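PDB 5B5Z: PtLCIB4 H88A mutant from Phaeodactylum tricornutum, which is an engineered variant of an LCIB-family protein that probably acts as a zinc-dependent beta-carbonic anhydrase, interconverting carbon dioxide and bicarbonate. Local coordinates for residues S57-E62 with G113-V118. Numbering follows the deposited sequence.
Sequences SLCSDE and GSHVGV. With ZN (zinc ion), chain C.
His115, near the C-terminal end of strand 107-117, and Cys59, in the loop after the neighbouring parallel strand 52-57, share a zinc ion, a worked example of metal binding where parallel strands end. The imidazole binds through NE2, 2.1 Å from the zinc, and Cys59 through SG, 2.3 Å from it. With SG anti to the backbone N (chi1 -174°), the sulfur is carried from that N toward the zinc, while CB comes obliquely to the ring, 3.4 Å from His115 NE2. Cys139 and a water complete the four ligands, as in the open (type I) form of beta-carbonic anhydrases, whose aspartate-arginine dyad Asp61 and Arg129 match. That water donates to Asp61 OD2 over 2.6 Å. The carboxylate, salt-bridged to Arg129, stands perpendicular to the imidazole, its OD2 at the ring edge 3.6 Å from His115 CE1. Asn247 OD1 engages His115 ND1, limiting ring rotation, while Asp61 N gives Cys59 SG a long but nearly straight hydrogen bond (3.5 Å, N-H...S 173°) that may temper the sulfur's charge. Gly113 N donates to Ser57 O at 3.1 Å, the last rung of the parallel pairing. Beyond it a water bridges Cys59 N and Gly113 O, and Leu58 lays CD2 against Gly113 N.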
loop_
_atom_site.group_PDB
_atom_site.type_symbol
_atom_site.label_atom_id
_atom_site.label_comp_id
_atom_site.label_asym_id
_atom_site.label_seq_id
_atom_site.Cartn_x
_atom_site.Cartn_y
_atom_site.Cartn_z
ATOM N N SER A 57 3.739 -7.426 0.029
ATOM C CA SER A 57 2.921 -7.328 -1.172
ATOM C C SER A 57 1.611 -8.049 -0.864
ATOM O O SER A 57 1.473 -9.269 -1.050
ATOM C CB SER A 57 3.627 -7.934 -2.391
ATOM O OG SER A 57 2.879 -7.677 -3.583
ATOM N N LEU A 58 0.687 -7.279 -0.318
ATOM C CA LEU A 58 -0.616 -7.775 0.113
ATOM C C LEU A 58 -1.704 -6.881 -0.467
ATOM O O LEU A 58 -1.419 -5.763 -0.919
ATOM C CB LEU A 58 -0.701 -7.799 1.644
ATOM C CG LEU A 58 0.368 -8.655 2.348
ATOM C CD1 LEU A 58 0.409 -8.395 3.876
ATOM C CD2 LEU A 58 0.152 -10.141 2.055
ATOM N N CYS A 59 -2.951 -7.351 -0.456
ATOM C CA CYS A 59 -4.036 -6.569 -1.058
ATOM C C CYS A 59 -4.247 -5.252 -0.307
ATOM O O CYS A 59 -4.044 -5.154 0.918
ATOM C CB CYS A 59 -5.356 -7.374 -1.084
ATOM S SG CYS A 59 -6.694 -6.523 -1.975
ATOM N N SER A 60 -4.662 -4.243 -1.056
ATOM C CA SER A 60 -4.944 -2.925 -0.511
ATOM C C SER A 60 -6.122 -2.928 0.471
ATOM O O SER A 60 -6.275 -2.002 1.252
ATOM C CB SER A 60 -5.195 -1.978 -1.674
ATOM O OG SER A 60 -6.012 -2.606 -2.633
ATOM N N ASP A 61 -6.964 -3.964 0.406
ATOM C CA ASP A 61 -8.082 -4.155 1.347
ATOM C C ASP A 61 -7.671 -3.958 2.827
ATOM O O ASP A 61 -6.635 -4.468 3.258
ATOM C CB ASP A 61 -8.639 -5.568 1.117
ATOM C CG ASP A 61 -10.012 -5.791 1.732
ATOM O OD1 ASP A 61 -10.332 -5.190 2.788
ATOM O OD2 ASP A 61 -10.748 -6.648 1.168
ATOM N N GLU A 62 -8.476 -3.217 3.595
ATOM C CA GLU A 62 -8.173 -2.971 5.012
ATOM C C GLU A 62 -8.028 -4.261 5.821
ATOM O O GLU A 62 -7.317 -4.291 6.815
ATOM C CB GLU A 62 -9.251 -2.090 5.669
ATOM C CG GLU A 62 -10.671 -2.658 5.622
ATOM C CD GLU A 62 -11.005 -3.607 6.770
ATOM O OE1 GLU A 62 -12.079 -4.253 6.715
ATOM O OE2 GLU A 62 -10.212 -3.708 7.729
ATOM N N GLY A 113 1.191 -12.365 -0.616
ATOM C CA GLY A 113 0.166 -13.372 -0.734
ATOM C C GLY A 113 -1.127 -12.846 -1.265
ATOM O O GLY A 113 -1.401 -11.645 -1.277
ATOM N N SER A 114 -1.952 -13.793 -1.688
ATOM C CA SER A 114 -3.340 -13.517 -1.943
ATOM C C SER A 114 -4.083 -13.505 -0.620
ATOM O O SER A 114 -3.518 -13.790 0.423
ATOM C CB SER A 114 -3.925 -14.593 -2.850
ATOM O OG SER A 114 -3.825 -15.858 -2.200
ATOM N N HIS A 115 -5.360 -13.181 -0.651
ATOM C CA HIS A 115 -6.151 -13.354 0.571
ATOM C C HIS A 115 -7.585 -13.756 0.246
ATOM O O HIS A 115 -8.034 -13.654 -0.898
ATOM C CB HIS A 115 -6.124 -12.088 1.455
ATOM C CG HIS A 115 -6.979 -10.965 0.958
ATOM N ND1 HIS A 115 -8.019 -10.434 1.693
ATOM C CD2 HIS A 115 -6.936 -10.261 -0.196
ATOM C CE1 HIS A 115 -8.589 -9.462 0.998
ATOM N NE2 HIS A 115 -7.941 -9.321 -0.142
ATOM N N VAL A 116 -8.294 -14.216 1.266
ATOM C CA VAL A 116 -9.667 -14.673 1.090
ATOM C C VAL A 116 -10.390 -14.587 2.426
ATOM O O VAL A 116 -9.801 -14.885 3.464
ATOM C CB VAL A 116 -9.710 -16.114 0.535
ATOM C CG1 VAL A 116 -8.999 -17.090 1.470
ATOM C CG2 VAL A 116 -11.146 -16.533 0.275
ATOM N N GLY A 117 -11.643 -14.152 2.391
ATOM C CA GLY A 117 -12.473 -14.118 3.582
ATOM C C GLY A 117 -13.165 -15.446 3.818
ATOM O O GLY A 117 -13.479 -16.169 2.876
ATOM N N VAL A 118 -13.358 -15.781 5.083
ATOM C CA VAL A 118 -14.186 -16.936 5.415
ATOM C C VAL A 118 -15.134 -16.470 6.522
ATOM O O VAL A 118 -14.711 -15.809 7.463
ATOM C CB VAL A 118 -13.343 -18.159 5.836
ATOM C CG1 VAL A 118 -12.486 -17.862 7.069
ATOM C CG2 VAL A 118 -14.266 -19.373 6.065
HETATM ZN ZN ZN C . -8.340 -8.062 -1.749
HETATM O O HOH W 1 -3.178 -10.135 0.375
HETATM O O HOH W 2 -10.058 -7.369 -1.250
#